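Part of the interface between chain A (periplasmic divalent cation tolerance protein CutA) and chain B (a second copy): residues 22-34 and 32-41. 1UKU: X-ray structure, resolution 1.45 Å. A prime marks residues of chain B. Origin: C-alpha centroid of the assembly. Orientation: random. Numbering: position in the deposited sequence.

Chain A (22-34) LKERLIACANLRE
Chain B, residues 32-41: LREHRAFYWW

The chain A strand that carries Ala30 to Glu34 runs antiparallel to strand 32-41 of chain B (144° between their directions, axes 4.5 Å apart at closest), and 790 Å² is buried between the two stretches. Four backbone hydrogen bonds set the register: Ala30 N to Phe38′ O (2.9 Å), Phe38′ N to Ala30 O (3.0 Å), Leu32 N to Arg36′ O (2.8 Å) and Arg36′ N to Leu32 O (2.9 Å). Asn31 faces Ala37′ in the non-hydrogen-bonded pair between them, CA to CA 4.5 Å.

Trp40′ covers the most surface. Its indole (chi1 -76°, m; chi2 102°) reaches the end of the helix before the strand, where Trp40′ NE1 donates to Leu22 O (2.8 Å), a carbonyl that also accepts from Arg25 N (2.9 Å). Arg25, with positive phi (62/31), closes the helix in a Schellman motif. The Arg25 side chain (m, m, t) lays its guanidinium flat on the Trp40′ indole, planes at 3° and Arg25 CZ 3.3 Å from the centroid of the Trp40′ five-membered ring: a cation-pi stack suited to a flat cation and an electron-rich ring. Water 1 bridges Ala28 O and Trp40′ N, at 2.5 and 2.9 Å.

Phe38′ (chi1 -62°, m; chi2 82°) is buried on the sheet face shared with Ala30, Leu32 and Arg36′. Leu32 (m, p) brings CD2 to 3.8 Å from Phe38′ CE1, while Leu22 (m, t) places CD1 3.9 Å from Phe38′ CB and CD2 3.9 Å from Trp40′ CD1. Small Ala30 pairs directly with bulky Phe38′.

On the face with Ala37′, Asn31 (chi1 m, chi2 172°) sets CB 3.7 Å from the centroid of the His35′ ring, over its face, and donates from ND2 to Ala30 O (3.0 Å). His35′ (p; chi2 -117°) accepts at ND1 from Arg33′ NH1 (2.9 Å).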

# COMPACT_ATOMS: atom_id res chain seq x y z
N LEU A 22 -16.16 -11.83 0.27
CA LEU A 22 -15.93 -12.75 1.38
C LEU A 22 -16.94 -13.89 1.34
O LEU A 22 -16.58 -15.05 1.48
CB LEU A 22 -15.98 -12.02 2.74
CG LEU A 22 -14.72 -11.18 3.03
CD1 LEU A 22 -15.01 -10.16 4.11
CD2 LEU A 22 -13.56 -12.05 3.44
N LYS A 23 -18.21 -13.56 1.14
CA LYS A 23 -19.25 -14.60 1.08
C LYS A 23 -18.98 -15.60 -0.03
O LYS A 23 -19.27 -16.80 0.13
CB LYS A 23 -20.63 -13.97 0.91
CG LYS A 23 -21.10 -13.29 2.21
CD LYS A 23 -22.54 -12.83 2.18
CE LYS A 23 -22.94 -12.13 0.90
NZ LYS A 23 -24.20 -11.35 1.09
N GLU A 24 -18.44 -15.13 -1.16
CA GLU A 24 -18.10 -15.95 -2.31
C GLU A 24 -16.77 -16.62 -2.17
O GLU A 24 -16.34 -17.34 -3.07
CB GLU A 24 -18.20 -15.13 -3.59
CG GLU A 24 -19.64 -14.78 -3.87
CD GLU A 24 -19.85 -13.94 -5.10
OE1 GLU A 24 -20.95 -13.36 -5.22
OE2 GLU A 24 -18.93 -13.86 -5.93
N ARG A 25 -16.09 -16.36 -1.04
CA ARG A 25 -14.84 -16.99 -0.65
C ARG A 25 -13.71 -16.70 -1.66
O ARG A 25 -12.75 -17.44 -1.82
CB ARG A 25 -15.12 -18.47 -0.32
CG ARG A 25 -15.95 -18.60 1.01
CD ARG A 25 -15.09 -18.64 2.20
NE ARG A 25 -15.77 -18.78 3.49
CZ ARG A 25 -15.13 -18.83 4.66
NH1 ARG A 25 -13.82 -18.72 4.70
NH2 ARG A 25 -15.79 -18.95 5.82
N LEU A 26 -13.80 -15.52 -2.27
CA LEU A 26 -12.82 -15.09 -3.26
C LEU A 26 -11.64 -14.34 -2.67
O LEU A 26 -10.63 -14.19 -3.35
CB LEU A 26 -13.45 -14.27 -4.38
CG LEU A 26 -14.37 -15.10 -5.27
CD1 LEU A 26 -15.14 -14.18 -6.20
CD2 LEU A 26 -13.57 -16.12 -6.06
N ILE A 27 -11.82 -13.84 -1.46
CA ILE A 27 -10.77 -13.16 -0.69
C ILE A 27 -10.81 -13.69 0.73
O ILE A 27 -11.86 -14.09 1.19
CB ILE A 27 -10.89 -11.60 -0.70
CG1 ILE A 27 -12.13 -11.09 0.03
CG2 ILE A 27 -10.83 -11.09 -2.13
CD1 ILE A 27 -12.22 -9.56 0.06
N ALA A 28 -9.66 -13.64 1.40
CA ALA A 28 -9.60 -13.98 2.81
C ALA A 28 -9.82 -12.78 3.73
O ALA A 28 -10.27 -12.93 4.86
CB ALA A 28 -8.27 -14.61 3.15
N CYS A 29 -9.47 -11.60 3.25
CA CYS A 29 -9.66 -10.41 4.05
C CYS A 29 -9.47 -9.17 3.22
O CYS A 29 -8.94 -9.20 2.11
CB CYS A 29 -8.71 -10.42 5.21
SG CYS A 29 -7.09 -10.33 4.67
N ALA A 30 -10.00 -8.07 3.76
CA ALA A 30 -9.93 -6.75 3.18
C ALA A 30 -9.55 -5.73 4.26
O ALA A 30 -9.94 -5.87 5.41
CB ALA A 30 -11.21 -6.39 2.56
N ASN A 31 -8.73 -4.74 3.89
CA ASN A 31 -8.42 -3.60 4.74
C ASN A 31 -8.90 -2.35 3.97
O ASN A 31 -8.46 -2.10 2.85
CB ASN A 31 -6.92 -3.48 4.97
CG ASN A 31 -6.30 -4.59 5.80
OD1 ASN A 31 -5.07 -4.61 5.90
ND2 ASN A 31 -7.10 -5.46 6.44
N LEU A 32 -9.80 -1.58 4.58
CA LEU A 32 -10.43 -0.42 3.94
C LEU A 32 -10.02 0.83 4.66
O LEU A 32 -10.08 0.90 5.87
CB LEU A 32 -11.94 -0.52 3.97
CG LEU A 32 -12.60 -1.47 2.96
CD1 LEU A 32 -12.00 -2.87 2.89
CD2 LEU A 32 -14.10 -1.52 3.20
N ARG A 33 -9.65 1.86 3.92
CA ARG A 33 -9.32 3.16 4.51
C ARG A 33 -9.55 4.28 3.49
O ARG A 33 -9.37 4.09 2.30
CB ARG A 33 -7.91 3.23 5.10
CG ARG A 33 -6.80 3.55 4.12
CD ARG A 33 -6.51 2.48 3.19
NE ARG A 33 -5.49 2.83 2.18
CZ ARG A 33 -5.68 3.53 1.07
NH1 ARG A 33 -6.84 4.08 0.80
NH2 ARG A 33 -4.68 3.68 0.20
N GLU A 34 -9.99 5.42 3.98
CA GLU A 34 -10.21 6.59 3.14
C GLU A 34 -8.93 7.13 2.49
O GLU A 34 -7.84 7.05 3.05
CB GLU A 34 -10.89 7.69 3.99
CG GLU A 34 -12.32 7.35 4.36
CD GLU A 34 -12.91 8.30 5.40
OE1 GLU A 34 -13.95 7.95 6.02
OE2 GLU A 34 -12.36 9.41 5.60
N LEU B 32 2.32 4.31 9.77
CA LEU B 32 1.17 3.71 10.45
C LEU B 32 -0.07 4.48 10.13
O LEU B 32 -0.08 5.70 10.22
CB LEU B 32 1.36 3.71 11.96
CG LEU B 32 2.31 2.64 12.54
CD1 LEU B 32 3.67 2.53 11.86
CD2 LEU B 32 2.45 2.85 14.05
N ARG B 33 -1.15 3.79 9.81
CA ARG B 33 -2.44 4.44 9.57
C ARG B 33 -3.58 3.46 9.85
O ARG B 33 -3.45 2.27 9.63
CB ARG B 33 -2.57 5.06 8.17
CG ARG B 33 -2.99 4.12 7.06
CD ARG B 33 -1.97 3.15 6.70
NE ARG B 33 -2.42 2.18 5.68
CZ ARG B 33 -3.16 1.09 5.89
NH1 ARG B 33 -3.64 0.82 7.07
NH2 ARG B 33 -3.40 0.25 4.89
N GLU B 34 -4.68 3.98 10.36
CA GLU B 34 -5.87 3.19 10.63
C GLU B 34 -6.50 2.59 9.37
O GLU B 34 -6.46 3.17 8.29
CB GLU B 34 -6.89 4.06 11.38
CG GLU B 34 -6.45 4.40 12.80
CD GLU B 34 -7.33 5.46 13.47
OE1 GLU B 34 -6.89 6.04 14.50
OE2 GLU B 34 -8.46 5.72 12.98
N HIS B 35 -7.14 1.44 9.57
CA HIS B 35 -8.05 0.90 8.56
C HIS B 35 -9.10 0.06 9.25
O HIS B 35 -8.98 -0.23 10.45
CB HIS B 35 -7.32 0.11 7.47
CG HIS B 35 -6.66 -1.14 7.97
ND1 HIS B 35 -5.30 -1.34 7.91
CD2 HIS B 35 -7.19 -2.27 8.50
CE1 HIS B 35 -5.02 -2.51 8.45
NE2 HIS B 35 -6.14 -3.11 8.79
N ARG B 36 -10.11 -0.31 8.51
CA ARG B 36 -11.13 -1.25 8.96
C ARG B 36 -10.94 -2.56 8.21
O ARG B 36 -10.89 -2.61 6.96
CB ARG B 36 -12.53 -0.68 8.71
CG ARG B 36 -12.80 0.50 9.65
CD ARG B 36 -14.00 1.28 9.29
NE ARG B 36 -14.41 2.15 10.39
CZ ARG B 36 -13.96 3.37 10.62
NH1 ARG B 36 -13.04 3.94 9.83
NH2 ARG B 36 -14.44 4.04 11.68
N ALA B 37 -10.81 -3.64 8.97
CA ALA B 37 -10.57 -4.96 8.40
C ALA B 37 -11.86 -5.79 8.39
O ALA B 37 -12.63 -5.73 9.32
CB ALA B 37 -9.52 -5.70 9.18
N PHE B 38 -12.07 -6.55 7.34
CA PHE B 38 -13.18 -7.45 7.18
C PHE B 38 -12.66 -8.81 6.81
O PHE B 38 -11.81 -8.94 5.92
CB PHE B 38 -14.15 -6.95 6.12
CG PHE B 38 -14.76 -5.64 6.45
CD1 PHE B 38 -14.09 -4.46 6.21
CD2 PHE B 38 -16.01 -5.58 7.01
CE1 PHE B 38 -14.63 -3.25 6.55
CE2 PHE B 38 -16.57 -4.35 7.35
CZ PHE B 38 -15.86 -3.19 7.11
N TYR B 39 -13.12 -9.84 7.51
CA TYR B 39 -12.62 -11.19 7.28
C TYR B 39 -13.60 -12.17 7.91
O TYR B 39 -14.57 -11.77 8.52
CB TYR B 39 -11.20 -11.35 7.83
CG TYR B 39 -11.09 -10.97 9.28
CD1 TYR B 39 -10.77 -9.68 9.64
CD2 TYR B 39 -11.36 -11.89 10.29
CE1 TYR B 39 -10.70 -9.31 10.96
CE2 TYR B 39 -11.28 -11.53 11.62
CZ TYR B 39 -10.96 -10.23 11.93
OH TYR B 39 -10.88 -9.85 13.26
N TRP B 40 -13.36 -13.47 7.70
CA TRP B 40 -14.20 -14.52 8.26
C TRP B 40 -13.70 -14.94 9.62
O TRP B 40 -12.51 -15.12 9.81
CB TRP B 40 -14.17 -15.79 7.42
CG TRP B 40 -14.95 -15.71 6.19
CD1 TRP B 40 -14.47 -15.50 4.93
CD2 TRP B 40 -16.38 -15.80 6.08
NE1 TRP B 40 -15.51 -15.48 4.04
CE2 TRP B 40 -16.70 -15.64 4.71
CE3 TRP B 40 -17.42 -15.98 6.99
CZ2 TRP B 40 -18.02 -15.69 4.24
CZ3 TRP B 40 -18.74 -16.03 6.52
CH2 TRP B 40 -19.02 -15.88 5.16
N TRP B 41 -14.65 -15.05 10.56
CA TRP B 41 -14.42 -15.72 11.83
C TRP B 41 -15.61 -16.61 12.11
O TRP B 41 -16.72 -16.12 12.25
CB TRP B 41 -14.25 -14.69 12.93
CG TRP B 41 -14.13 -15.29 14.27
CD1 TRP B 41 -13.09 -16.04 14.75
CD2 TRP B 41 -15.10 -15.23 15.32
NE1 TRP B 41 -13.35 -16.43 16.04
CE2 TRP B 41 -14.58 -15.95 16.41
CE3 TRP B 41 -16.36 -14.63 15.44
CZ2 TRP B 41 -15.28 -16.09 17.62
CZ3 TRP B 41 -17.05 -14.76 16.64
CH2 TRP B 41 -16.51 -15.48 17.71
O HOH W 1 -11.35 -14.80 6.10
O HOH W 2 -10.74 3.10 8.08